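Local coordinates for glycosyl hydrolases family 31 family protein (Aspergillus niger, PDB 6DRU) that releases alpha-D-xylose from the non-reducing terminal glucose of xyloglucan oligosaccharides, as an alpha-xylosidase of glycoside hydrolase family 31, at residues Gln22-Tyr26 / Pro51-Glu56; Glu134-Phe139 / Ala210-Val216; Val305-Ser309 / Asp386-Lys390; Gly646-Leu650 / Leu712-Phe718; Thr678-Thr682 / Lys693-Pro697. All coordinates share one frame; numbering follows the deposited sequence.

Interaction 1: Gln22-Tyr26 / Pro51-Glu56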
# COMPACT_ATOMS: atom_id res chain seq x y z
N GLN A 22 -27.05 8.07 -18.05
CA GLN A 22 -27.51 8.33 -19.41
C GLN A 22 -28.44 7.21 -19.87
O GLN A 22 -28.22 6.04 -19.54
CB GLN A 22 -26.33 8.44 -20.39
CG GLN A 22 -25.21 9.34 -19.92
CD GLN A 22 -23.97 9.19 -20.78
OE1 GLN A 22 -23.30 8.15 -20.76
NE2 GLN A 22 -23.64 10.23 -21.54
N PRO A 23 -29.48 7.54 -20.64
CA PRO A 23 -30.23 6.49 -21.32
C PRO A 23 -29.33 5.78 -22.33
O PRO A 23 -28.55 6.42 -23.04
CB PRO A 23 -31.37 7.25 -22.01
CG PRO A 23 -30.85 8.65 -22.14
CD PRO A 23 -30.00 8.88 -20.93
N PHE A 24 -29.43 4.46 -22.37
CA PHE A 24 -28.51 3.64 -23.15
C PHE A 24 -29.27 2.47 -23.74
O PHE A 24 -29.66 1.55 -23.01
CB PHE A 24 -27.34 3.17 -22.29
CG PHE A 24 -26.05 3.07 -23.03
CD1 PHE A 24 -25.29 4.20 -23.28
CD2 PHE A 24 -25.58 1.85 -23.47
CE1 PHE A 24 -24.10 4.12 -23.96
CE2 PHE A 24 -24.38 1.75 -24.15
CZ PHE A 24 -23.64 2.89 -24.40
N GLY A 25 -29.47 2.49 -25.05
CA GLY A 25 -30.20 1.44 -25.73
C GLY A 25 -31.68 1.42 -25.33
O GLY A 25 -32.20 2.32 -24.67
N TYR A 26 -32.35 0.36 -25.78
CA TYR A 26 -33.76 0.18 -25.46
C TYR A 26 -33.91 -0.21 -24.00
O TYR A 26 -33.32 -1.18 -23.54
CB TYR A 26 -34.37 -0.89 -26.36
CG TYR A 26 -34.55 -0.47 -27.80
CD1 TYR A 26 -35.08 0.77 -28.12
CD2 TYR A 26 -34.20 -1.32 -28.84
CE1 TYR A 26 -35.25 1.15 -29.44
CE2 TYR A 26 -34.36 -0.95 -30.16
CZ TYR A 26 -34.89 0.29 -30.45
OH TYR A 26 -35.06 0.68 -31.76
N PRO A 51 -25.15 1.35 -28.62
CA PRO A 51 -25.44 -0.09 -28.67
C PRO A 51 -25.68 -0.55 -30.09
O PRO A 51 -26.10 0.22 -30.96
CB PRO A 51 -26.71 -0.22 -27.82
CG PRO A 51 -26.64 0.92 -26.87
CD PRO A 51 -25.99 2.05 -27.63
N ILE A 52 -25.38 -1.84 -30.33
CA ILE A 52 -25.55 -2.44 -31.65
C ILE A 52 -26.96 -2.21 -32.18
O ILE A 52 -27.18 -2.11 -33.39
CB ILE A 52 -25.21 -3.95 -31.59
CG1 ILE A 52 -23.71 -4.16 -31.42
CG2 ILE A 52 -25.70 -4.68 -32.83
CD1 ILE A 52 -23.35 -5.54 -30.95
N GLU A 53 -27.92 -2.07 -31.27
CA GLU A 53 -29.32 -1.92 -31.63
C GLU A 53 -30.00 -1.11 -30.54
O GLU A 53 -29.91 -1.46 -29.36
CB GLU A 53 -29.96 -3.30 -31.79
CG GLU A 53 -31.45 -3.38 -31.54
CD GLU A 53 -31.93 -4.82 -31.57
OE1 GLU A 53 -31.50 -5.57 -32.47
OE2 GLU A 53 -32.72 -5.20 -30.68
N GLY A 54 -30.65 -0.02 -30.93
CA GLY A 54 -31.28 0.85 -29.95
C GLY A 54 -31.91 2.05 -30.63
O GLY A 54 -31.92 2.17 -31.86
N TYR A 55 -32.43 2.95 -29.80
CA TYR A 55 -33.12 4.15 -30.27
C TYR A 55 -32.16 5.22 -30.78
O TYR A 55 -32.62 6.18 -31.41
CB TYR A 55 -33.97 4.74 -29.15
CG TYR A 55 -33.16 5.49 -28.11
CD1 TYR A 55 -32.52 4.81 -27.08
CD2 TYR A 55 -33.02 6.87 -28.17
CE1 TYR A 55 -31.77 5.49 -26.13
CE2 TYR A 55 -32.27 7.56 -27.23
CZ TYR A 55 -31.65 6.86 -26.22
OH TYR A 55 -30.91 7.54 -25.28
N GLU A 56 -30.86 5.09 -30.53
CA GLU A 56 -29.94 6.19 -30.77
C GLU A 56 -29.52 6.26 -32.23
O GLU A 56 -29.55 5.27 -32.97
CB GLU A 56 -28.70 6.05 -29.89
CG GLU A 56 -29.00 5.74 -28.44
CD GLU A 56 -28.92 4.25 -28.14
OE1 GLU A 56 -28.97 3.45 -29.10
OE2 GLU A 56 -28.81 3.89 -26.95
O HOH W 1 -31.20 -1.50 -26.87

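Interaction 2: Glu134-Phe139 / Ala210-Val216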
# COMPACT_ATOMS: atom_id res chain seq x y z
N GLU A 134 -5.64 6.05 -7.68
CA GLU A 134 -6.46 4.88 -7.96
C GLU A 134 -7.13 4.40 -6.68
O GLU A 134 -6.55 4.45 -5.59
CB GLU A 134 -5.61 3.76 -8.55
CG GLU A 134 -5.00 4.08 -9.90
CD GLU A 134 -4.07 2.99 -10.40
OE1 GLU A 134 -4.56 2.00 -10.97
OE2 GLU A 134 -2.84 3.12 -10.20
N PHE A 135 -8.37 3.93 -6.81
CA PHE A 135 -9.20 3.59 -5.66
C PHE A 135 -9.85 2.24 -5.86
O PHE A 135 -10.00 1.75 -6.98
CB PHE A 135 -10.28 4.65 -5.42
CG PHE A 135 -11.20 4.86 -6.60
CD1 PHE A 135 -10.88 5.77 -7.60
CD2 PHE A 135 -12.38 4.13 -6.72
CE1 PHE A 135 -11.71 5.95 -8.69
CE2 PHE A 135 -13.21 4.31 -7.80
CZ PHE A 135 -12.88 5.22 -8.79
N SER A 136 -10.25 1.64 -4.74
CA SER A 136 -11.11 0.47 -4.73
C SER A 136 -12.55 0.93 -4.53
O SER A 136 -12.82 1.92 -3.84
CB SER A 136 -10.70 -0.51 -3.63
OG SER A 136 -11.39 -0.26 -2.43
N ALA A 137 -13.48 0.20 -5.14
CA ALA A 137 -14.88 0.60 -5.16
C ALA A 137 -15.76 -0.54 -4.68
O ALA A 137 -15.51 -1.71 -5.01
CB ALA A 137 -15.32 1.04 -6.56
N GLU A 138 -16.78 -0.20 -3.91
CA GLU A 138 -17.78 -1.16 -3.44
C GLU A 138 -19.16 -0.53 -3.64
O GLU A 138 -19.52 0.41 -2.93
CB GLU A 138 -17.56 -1.51 -1.97
CG GLU A 138 -16.28 -2.31 -1.72
CD GLU A 138 -15.94 -2.43 -0.24
OE1 GLU A 138 -14.95 -1.81 0.20
OE2 GLU A 138 -16.67 -3.15 0.47
N PHE A 139 -19.91 -1.05 -4.61
CA PHE A 139 -21.23 -0.54 -4.94
C PHE A 139 -22.29 -1.55 -4.52
O PHE A 139 -22.20 -2.73 -4.88
CB PHE A 139 -21.34 -0.22 -6.43
CG PHE A 139 -20.87 1.16 -6.79
CD1 PHE A 139 -19.67 1.65 -6.29
CD2 PHE A 139 -21.62 1.97 -7.63
CE1 PHE A 139 -19.24 2.92 -6.62
CE2 PHE A 139 -21.19 3.24 -7.96
CZ PHE A 139 -20.00 3.72 -7.46
N ALA A 210 -14.47 -3.53 -6.99
CA ALA A 210 -13.36 -3.40 -7.93
C ALA A 210 -12.10 -3.15 -7.12
O ALA A 210 -12.04 -2.21 -6.33
CB ALA A 210 -13.60 -2.26 -8.92
N ALA A 211 -11.08 -4.01 -7.33
CA ALA A 211 -9.87 -3.92 -6.53
C ALA A 211 -9.13 -2.61 -6.77
O ALA A 211 -8.66 -1.97 -5.82
CB ALA A 211 -8.95 -5.11 -6.83
N SER A 212 -9.01 -2.19 -8.02
CA SER A 212 -8.33 -0.95 -8.36
C SER A 212 -8.92 -0.43 -9.67
O SER A 212 -8.97 -1.17 -10.65
CB SER A 212 -6.82 -1.15 -8.49
OG SER A 212 -6.18 0.03 -8.93
N THR A 213 -9.35 0.82 -9.66
CA THR A 213 -9.96 1.41 -10.84
C THR A 213 -9.91 2.93 -10.72
O THR A 213 -9.62 3.48 -9.65
CB THR A 213 -11.41 0.93 -11.02
OG1 THR A 213 -11.94 1.45 -12.25
CG2 THR A 213 -12.27 1.41 -9.87
N THR A 214 -10.20 3.60 -11.83
CA THR A 214 -10.35 5.04 -11.86
C THR A 214 -11.77 5.47 -12.20
O THR A 214 -12.03 6.68 -12.30
CB THR A 214 -9.37 5.67 -12.86
OG1 THR A 214 -9.75 5.31 -14.20
CG2 THR A 214 -7.95 5.18 -12.59
N LEU A 215 -12.69 4.53 -12.38
CA LEU A 215 -14.05 4.82 -12.83
C LEU A 215 -14.95 3.61 -12.66
O LEU A 215 -14.58 2.50 -13.07
CB LEU A 215 -14.04 5.28 -14.29
CG LEU A 215 -15.41 5.39 -14.96
CD1 LEU A 215 -16.25 6.46 -14.29
CD2 LEU A 215 -15.27 5.67 -16.45
N VAL A 216 -16.13 3.80 -12.07
CA VAL A 216 -17.13 2.76 -11.94
C VAL A 216 -18.14 2.91 -13.08
O VAL A 216 -18.51 4.04 -13.44
CB VAL A 216 -17.83 2.82 -10.57
CG1 VAL A 216 -18.82 1.68 -10.42
CG2 VAL A 216 -16.80 2.77 -9.46

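Interaction 3: Val305-Ser309 / Asp386-Lys390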
# COMPACT_ATOMS: atom_id res chain seq x y z
N VAL A 305 4.19 -29.95 -42.19
CA VAL A 305 2.83 -29.76 -41.68
C VAL A 305 1.87 -29.32 -42.78
O VAL A 305 0.66 -29.52 -42.65
CB VAL A 305 2.81 -28.79 -40.49
CG1 VAL A 305 3.97 -29.07 -39.54
CG2 VAL A 305 2.84 -27.37 -40.95
N ALA A 306 2.37 -28.69 -43.84
CA ALA A 306 1.51 -28.37 -44.97
C ALA A 306 1.04 -29.64 -45.67
O ALA A 306 -0.09 -29.72 -46.14
CB ALA A 306 2.23 -27.45 -45.95
N GLN A 307 1.92 -30.65 -45.73
CA GLN A 307 1.53 -31.95 -46.29
C GLN A 307 0.58 -32.70 -45.37
O GLN A 307 -0.31 -33.40 -45.84
CB GLN A 307 2.77 -32.80 -46.56
CG GLN A 307 2.48 -34.07 -47.35
CD GLN A 307 3.53 -35.14 -47.11
OE1 GLN A 307 4.69 -34.84 -46.85
NE2 GLN A 307 3.12 -36.40 -47.19
N MET A 308 0.76 -32.56 -44.05
CA MET A 308 -0.12 -33.24 -43.11
C MET A 308 -1.54 -32.71 -43.21
O MET A 308 -2.51 -33.48 -43.27
CB MET A 308 0.41 -33.09 -41.69
CG MET A 308 -0.47 -33.73 -40.63
SD MET A 308 0.01 -33.28 -38.95
CE MET A 308 -0.31 -31.52 -38.97
N SER A 309 -1.69 -31.38 -43.22
CA SER A 309 -3.03 -30.79 -43.29
C SER A 309 -3.69 -31.10 -44.63
O SER A 309 -4.90 -31.34 -44.68
CB SER A 309 -2.94 -29.28 -43.08
OG SER A 309 -2.33 -28.65 -44.20
N ASP A 386 -0.81 -20.46 -42.68
CA ASP A 386 -0.31 -20.61 -44.04
C ASP A 386 0.14 -22.03 -44.35
O ASP A 386 0.76 -22.26 -45.40
CB ASP A 386 0.85 -19.64 -44.29
CG ASP A 386 0.40 -18.20 -44.39
OD1 ASP A 386 -0.83 -17.95 -44.33
OD2 ASP A 386 1.27 -17.31 -44.54
N LYS A 387 -0.15 -22.99 -43.47
CA LYS A 387 0.25 -24.37 -43.67
C LYS A 387 -0.90 -25.34 -43.45
O LYS A 387 -0.67 -26.53 -43.20
CB LYS A 387 1.43 -24.71 -42.75
CG LYS A 387 2.70 -23.92 -43.07
CD LYS A 387 3.86 -24.39 -42.20
CE LYS A 387 5.16 -23.67 -42.52
NZ LYS A 387 6.26 -24.13 -41.63
N GLY A 388 -2.15 -24.86 -43.52
CA GLY A 388 -3.32 -25.70 -43.49
C GLY A 388 -3.99 -25.83 -42.14
O GLY A 388 -5.10 -26.38 -42.07
N ILE A 389 -3.37 -25.35 -41.07
CA ILE A 389 -3.96 -25.38 -39.74
C ILE A 389 -4.47 -23.97 -39.47
O ILE A 389 -3.72 -23.09 -39.02
CB ILE A 389 -2.96 -25.84 -38.68
CG1 ILE A 389 -2.42 -27.22 -39.04
CG2 ILE A 389 -3.61 -25.87 -37.30
CD1 ILE A 389 -1.15 -27.60 -38.31
N LYS A 390 -5.76 -23.74 -39.73
CA LYS A 390 -6.33 -22.40 -39.69
C LYS A 390 -7.31 -22.21 -38.54
O LYS A 390 -8.01 -21.19 -38.50
CB LYS A 390 -7.00 -22.09 -41.02
CG LYS A 390 -6.15 -22.44 -42.23
CD LYS A 390 -6.82 -22.06 -43.53
CE LYS A 390 -5.79 -21.71 -44.59
NZ LYS A 390 -6.35 -20.80 -45.64

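Interaction 4: Gly646-Leu650 / Leu712-Phe718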
# COMPACT_ATOMS: atom_id res chain seq x y z
N GLY A 646 -32.25 -25.42 -28.74
CA GLY A 646 -33.04 -24.79 -29.77
C GLY A 646 -34.48 -24.66 -29.32
O GLY A 646 -34.82 -24.95 -28.17
N PRO A 647 -35.36 -24.24 -30.23
CA PRO A 647 -36.77 -24.02 -29.84
C PRO A 647 -37.61 -25.28 -29.77
O PRO A 647 -38.73 -25.22 -29.24
CB PRO A 647 -37.28 -23.08 -30.94
CG PRO A 647 -36.47 -23.44 -32.13
CD PRO A 647 -35.10 -23.81 -31.61
N ARG A 648 -37.13 -26.42 -30.26
CA ARG A 648 -37.97 -27.60 -30.39
C ARG A 648 -37.52 -28.80 -29.57
O ARG A 648 -38.37 -29.61 -29.19
CB ARG A 648 -38.07 -28.03 -31.87
CG ARG A 648 -38.54 -26.93 -32.81
CD ARG A 648 -40.05 -26.78 -32.77
NE ARG A 648 -40.51 -25.61 -33.52
CZ ARG A 648 -41.11 -25.67 -34.71
NH1 ARG A 648 -41.35 -26.84 -35.28
NH2 ARG A 648 -41.49 -24.55 -35.32
N LEU A 649 -36.23 -28.94 -29.27
CA LEU A 649 -35.72 -30.13 -28.61
C LEU A 649 -35.59 -29.89 -27.11
O LEU A 649 -35.13 -28.83 -26.67
CB LEU A 649 -34.36 -30.52 -29.19
CG LEU A 649 -34.37 -31.03 -30.63
CD1 LEU A 649 -32.95 -31.31 -31.11
CD2 LEU A 649 -35.23 -32.27 -30.76
N LEU A 650 -36.00 -30.89 -26.32
CA LEU A 650 -35.80 -30.89 -24.88
C LEU A 650 -34.89 -32.06 -24.53
O LEU A 650 -35.23 -33.22 -24.78
CB LEU A 650 -37.13 -31.01 -24.13
CG LEU A 650 -37.03 -31.19 -22.62
CD1 LEU A 650 -36.84 -29.84 -21.94
CD2 LEU A 650 -38.26 -31.89 -22.06
N LEU A 712 -38.41 -29.79 -37.63
CA LEU A 712 -37.21 -29.34 -36.93
C LEU A 712 -35.95 -29.78 -37.67
O LEU A 712 -34.95 -29.05 -37.67
CB LEU A 712 -37.21 -29.86 -35.48
CG LEU A 712 -36.76 -31.27 -35.12
CD1 LEU A 712 -35.27 -31.33 -34.82
CD2 LEU A 712 -37.56 -31.78 -33.92
N LEU A 713 -35.98 -30.95 -38.31
CA LEU A 713 -34.86 -31.36 -39.15
C LEU A 713 -34.74 -30.50 -40.40
O LEU A 713 -33.68 -30.50 -41.03
CB LEU A 713 -35.02 -32.83 -39.54
CG LEU A 713 -34.14 -33.85 -38.81
CD1 LEU A 713 -34.36 -33.78 -37.31
CD2 LEU A 713 -34.41 -35.25 -39.32
N SER A 714 -35.79 -29.76 -40.76
CA SER A 714 -35.74 -28.87 -41.92
C SER A 714 -35.10 -27.53 -41.60
O SER A 714 -34.61 -26.86 -42.51
CB SER A 714 -37.15 -28.64 -42.47
OG SER A 714 -37.82 -27.65 -41.71
N GLY A 715 -35.08 -27.12 -40.33
CA GLY A 715 -34.54 -25.86 -39.90
C GLY A 715 -35.55 -24.74 -39.76
O GLY A 715 -35.32 -23.81 -38.98
N ASN A 716 -36.67 -24.82 -40.49
CA ASN A 716 -37.71 -23.79 -40.40
C ASN A 716 -38.42 -23.92 -39.06
O ASN A 716 -39.47 -24.54 -38.92
CB ASN A 716 -38.70 -23.90 -41.56
CG ASN A 716 -38.03 -23.83 -42.91
OD1 ASN A 716 -36.83 -24.09 -43.03
ND2 ASN A 716 -38.79 -23.46 -43.93
N VAL A 717 -37.83 -23.29 -38.03
CA VAL A 717 -38.38 -23.30 -36.68
C VAL A 717 -38.54 -21.90 -36.12
O VAL A 717 -39.05 -21.75 -35.01
CB VAL A 717 -37.52 -24.17 -35.73
CG1 VAL A 717 -37.68 -25.64 -36.09
CG2 VAL A 717 -36.06 -23.75 -35.80
N PHE A 718 -38.12 -20.87 -36.84
CA PHE A 718 -38.30 -19.49 -36.39
C PHE A 718 -39.19 -18.71 -37.35
O PHE A 718 -40.13 -19.26 -37.93
CB PHE A 718 -36.95 -18.80 -36.24
CG PHE A 718 -36.03 -19.47 -35.25
CD1 PHE A 718 -36.20 -19.27 -33.89
CD2 PHE A 718 -35.00 -20.28 -35.69
CE1 PHE A 718 -35.36 -19.89 -32.98
CE2 PHE A 718 -34.16 -20.90 -34.78
CZ PHE A 718 -34.33 -20.70 -33.43

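Interaction 5: Thr678-Thr682 / Lys693-Pro697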
# COMPACT_ATOMS: atom_id res chain seq x y z
N THR A 678 -43.15 -35.18 -27.90
CA THR A 678 -42.96 -36.46 -28.57
C THR A 678 -41.58 -37.00 -28.23
O THR A 678 -40.57 -36.34 -28.49
CB THR A 678 -43.11 -36.31 -30.09
OG1 THR A 678 -44.40 -35.76 -30.39
CG2 THR A 678 -42.95 -37.65 -30.78
N TYR A 679 -41.55 -38.19 -27.64
CA TYR A 679 -40.28 -38.83 -27.33
C TYR A 679 -39.57 -39.24 -28.61
O TYR A 679 -40.19 -39.76 -29.54
CB TYR A 679 -40.49 -40.03 -26.42
CG TYR A 679 -39.23 -40.53 -25.76
CD1 TYR A 679 -38.47 -39.69 -24.95
CD2 TYR A 679 -38.81 -41.84 -25.92
CE1 TYR A 679 -37.31 -40.14 -24.34
CE2 TYR A 679 -37.65 -42.30 -25.31
CZ TYR A 679 -36.91 -41.45 -24.52
OH TYR A 679 -35.76 -41.90 -23.91
N TRP A 680 -38.26 -39.00 -28.66
CA TRP A 680 -37.52 -39.17 -29.91
C TRP A 680 -37.45 -40.64 -30.32
O TRP A 680 -37.55 -40.95 -31.52
CB TRP A 680 -36.11 -38.60 -29.76
CG TRP A 680 -35.32 -38.58 -31.03
CD1 TRP A 680 -34.52 -39.58 -31.51
CD2 TRP A 680 -35.26 -37.52 -31.99
NE1 TRP A 680 -33.96 -39.20 -32.71
CE2 TRP A 680 -34.40 -37.94 -33.03
CE3 TRP A 680 -35.85 -36.26 -32.07
CZ2 TRP A 680 -34.12 -37.14 -34.13
CZ3 TRP A 680 -35.57 -35.46 -33.17
CH2 TRP A 680 -34.71 -35.91 -34.18
N TRP A 681 -37.27 -41.55 -29.37
CA TRP A 681 -36.97 -42.93 -29.69
C TRP A 681 -38.20 -43.81 -29.84
O TRP A 681 -38.13 -44.85 -30.51
CB TRP A 681 -36.04 -43.52 -28.63
CG TRP A 681 -34.82 -42.68 -28.42
CD1 TRP A 681 -34.53 -41.92 -27.32
CD2 TRP A 681 -33.75 -42.47 -29.34
NE1 TRP A 681 -33.34 -41.27 -27.49
CE2 TRP A 681 -32.84 -41.59 -28.73
CE3 TRP A 681 -33.47 -42.94 -30.63
CZ2 TRP A 681 -31.66 -41.18 -29.36
CZ3 TRP A 681 -32.31 -42.53 -31.25
CH2 TRP A 681 -31.42 -41.66 -30.61
N THR A 682 -39.33 -43.43 -29.24
CA THR A 682 -40.55 -44.21 -29.34
C THR A 682 -41.66 -43.50 -30.11
O THR A 682 -42.68 -44.13 -30.40
CB THR A 682 -41.07 -44.58 -27.94
OG1 THR A 682 -41.62 -43.42 -27.31
CG2 THR A 682 -39.94 -45.13 -27.08
N LYS A 693 -41.39 -41.20 -16.85
CA LYS A 693 -40.25 -42.11 -16.85
C LYS A 693 -40.20 -42.80 -18.22
O LYS A 693 -41.04 -43.66 -18.52
CB LYS A 693 -40.36 -43.13 -15.72
CG LYS A 693 -40.07 -42.54 -14.34
CD LYS A 693 -40.82 -43.30 -13.25
CE LYS A 693 -40.85 -42.51 -11.95
NZ LYS A 693 -41.70 -41.29 -12.06
N VAL A 694 -39.23 -42.41 -19.03
CA VAL A 694 -39.13 -42.89 -20.41
C VAL A 694 -38.06 -43.97 -20.52
O VAL A 694 -37.14 -44.03 -19.68
CB VAL A 694 -38.85 -41.73 -21.37
CG1 VAL A 694 -39.99 -40.74 -21.32
CG2 VAL A 694 -37.54 -41.05 -21.00
N PRO A 695 -38.14 -44.86 -21.51
CA PRO A 695 -37.09 -45.87 -21.70
C PRO A 695 -35.78 -45.22 -22.12
O PRO A 695 -35.71 -44.52 -23.13
CB PRO A 695 -37.66 -46.76 -22.81
CG PRO A 695 -38.61 -45.88 -23.55
CD PRO A 695 -39.22 -44.99 -22.51
N ALA A 696 -34.74 -45.46 -21.33
CA ALA A 696 -33.41 -44.89 -21.57
C ALA A 696 -32.37 -46.00 -21.55
O ALA A 696 -31.63 -46.14 -20.57
CB ALA A 696 -33.08 -43.81 -20.54
N PRO A 697 -32.29 -46.81 -22.61
CA PRO A 697 -31.17 -47.76 -22.71
C PRO A 697 -29.87 -47.02 -22.98
O PRO A 697 -29.88 -45.79 -23.11
CB PRO A 697 -31.58 -48.65 -23.90
CG PRO A 697 -32.45 -47.78 -24.73
CD PRO A 697 -33.20 -46.90 -23.76

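Interaction 1: Gln22-Tyr26 / Pro51-Glu56
G25, just past the end of strand 17-23, and G54 make the closest backbone approach of the two segments, CA to CA 4.4 Å. G25 lies in the turn of the beta hairpin formed by strands 17-23 and 28-35, part of the mixed sheet near the start of the chain, while residues 51-56 belong to the long connection toward strand 66-68. Packing is tight around the glycines. P51 sets CD over one face of the F24 ring, 4.2 Å from its centroid and 24° off the ring normal, a CH-pi contact. The E56 carboxylate enters beside them, its chain bent at chi2 (96°) so that OE2 faces G25 N; the modelled separation is too short to trust at this resolution, though the direction suits a hydrogen bond. OE2 also bonds to H60. The edge of the Y55 ring meets G25 O, 3.5 Å from CD1, and its OH lies by CB and CG of P23, with a weak hydrogen bond to P23 O. Y55 CB packs on Y26 CE1, and the Y26 ring lies over the G54 backbone, G54 CA 3.7 Å from the centroid and 15° off the normal.

The looser side is that of E53, whose carboxylate turns outward to R241 and Q233. A water receives 2.8 Å from E53 O and faces Y26 N; of the E53 side chain only CG comes near, 4.0 Å from Y26 CE2.

Interaction 2: Glu134-Phe139 / Ala210-Val216
F135 O is approached by two groups of the facing segment: T213 N gives it a hydrogen bond of 2.9 Å (N-H...O 145°), and S212 CA makes a CA-H...O contact at 3.5 Å. A beta bulge interrupts the antiparallel pairing of strands 135-142 and 205-213 here. The evidence is the register: F135 pairs with T213 and A137 with A210, both hydrogen-bonded pairs, so S136 on the first strand faces two residues on the second, A211 and S212, where the chain turns a corner. Four backbone bonds hold these pairs. F135 N to T213 O is nearly straight (177°), and A137 N reaches A210 O in its carbonyl plane at 3.0 Å.

F135, A137, A210 and T213 send their side chains to the same face of the sheet. With chi1 at 58°, CG of F135 sits between its backbone N and carbonyl carbon, and the ring folds back so that T213 O stands 3.3 Å above one face, toward the rim. Y126 meets this ring edge-to-face. Next to F135, E134 N bonds to E134 OE2 of a second subunit.

V216, which begins the next strand and pairs with A33 in the neighbouring sheet, joins the two layers. Its CG2 touches A137 CB, and its CG1 sits over the centre of the F139 ring, 3.7 Å from the centroid.

Interaction 3: Val305-Ser309 / Asp386-Lys390
S309 and K387 carry the polar part of this contact between the first turn of helix 305-316 and the loop that follows helix 370-385. S309 OG lies between two carbonyls, 2.9 Å from K387 O and 3.2 Å from A306 O of its own helix. A chi1 of 71° sets OG between the backbone N and the carbonyl carbon, directed at the loop. V305 O and K387 O, 3.3 Å apart, are two acceptors and gain nothing from each other; V305 O takes S309 N within the helix.

A weaker contact adds to the grip on K387 O: A306 CA directs its hydrogen at that oxygen from 3.4 Å, with an angle of 159° at the hydrogen. G388 then turns the chain at positive phi (97°), and its CA packs against S309 OG.

The apolar contacts flank these. V305 CG2 lies against the aliphatic stem of K387, near CB and CD, while the extended lysine chain carries its end away from the helix. Deeper, M308 bends at its last torsion and brings CE to 4.1 Å from I389 CD1; M320 and A322 of strand 319-328 also touch I389. Parallel strands 319-328 and 391-394 are joined by way of helix 370-385, a beta-alpha-beta crossover of the family 31 TIM barrel, and loop 386-390 returns the chain to strand 391-394, just before the active-site residue D395.

Interaction 4: Gly646-Leu650 / Leu712-Phe718
R648 and L712 come no nearer than 6.8 Å between CA atoms, and P647 and V717 stay 7.1 Å apart, so the two backbones are held at side-chain distance rather than paired as strands. The segment ending in F718 curls instead through local turns: S714 OG accepts from N716 N in an ST turn, G715 is the first residue beyond the helix to leave helical angles, at positive phi, and N716 centres an inverse gamma turn that redirects the chain at V717.

V717 then lies between two side chains of the facing segment. Its CG1 stands over the centre of the R648 guanidinium, 3.7 Å above the plane, and also meets R648 CG at 3.6 Å. The arginine reaches this position by folding at chi2 (-81°), which lays its chain alongside the valine, the two side chains running in opposite directions. The other branch, V717 CG2, touches P647 CG at 3.7 Å. G646, P647 and R648 make the turn of a beta hairpin, strands 643-645 and 649-651, within the antiparallel sheet of the C-terminal region, and the very end of the chain packs on that turn. F718 crosses P647 at about a right angle, its CZ 3.7 Å from P647 CD.

Helix 596-609 is shared by both partners: P647 rests on Y598 and I602, F718 on S601 and Q605, and Y598 OH bonds to R648 N. The buried side chains of L649 and L712 also cross at about a right angle, CD2 to CD2 4.0 Å.

Interaction 5: Thr678-Thr682 / Lys693-Pro697
The outer ring atoms and hydroxyl of Y679 meet V694 and P695. From CB, which points toward the other segment, CG lies anti to the backbone N (chi1 -165°) and the ring reaches strand 690-695. V694 covers one face of it: CD1 meets V694 CG1 at 4.1 Å, and CE1 meets V694 CG2 at 3.5 Å. V694 CB, nearest to CE1 and CZ, stands 3.9 Å from the centroid and 22° off the normal, a CH-pi contact displaced toward the rim. P695 CG lies by CE2 at 4.1 Å, while T682 CG2 comes in the ring plane at the edge and touches the same proline carbon at 3.8 Å. The tip, OH, donates to P695 O at 2.7 Å, from above the carbonyl plane by 39° rather than along a lone pair.

The tyrosine thereby links strand 677-679, in the six-stranded antiparallel sheet of the C-terminal domain, to strand 690-695, which pairs with strand 661-666. F704 of strand 703-705 meets the Y679 ring and also receives V694. Beyond the tyrosine, W680 and W681 turn toward helix 582-594, touching L591 and Y588.

Overall arrangement
Only interactions 4 and 5 touch. W680, within 678-682, packs against three leucines of interaction 4, with L713 CD1 3.8 Å from W680 CH2 and L649 CD2 4.0 Å from W680 CZ3, so the contact nested inside the 646-718 loop leans on the one that closes it; both reach the same C-terminal sheet. Interactions 1 and 2 belong to the N-terminal beta region, their nearest atoms about 9 Å apart. Interaction 3 stands alone in the barrel, its centre about 36 Å from that of interaction 4 and 47 Å from that of interaction 2. None forms the xylose pocket; the closest tie is along the chain, from 386-390 through strand 391-394 to D395.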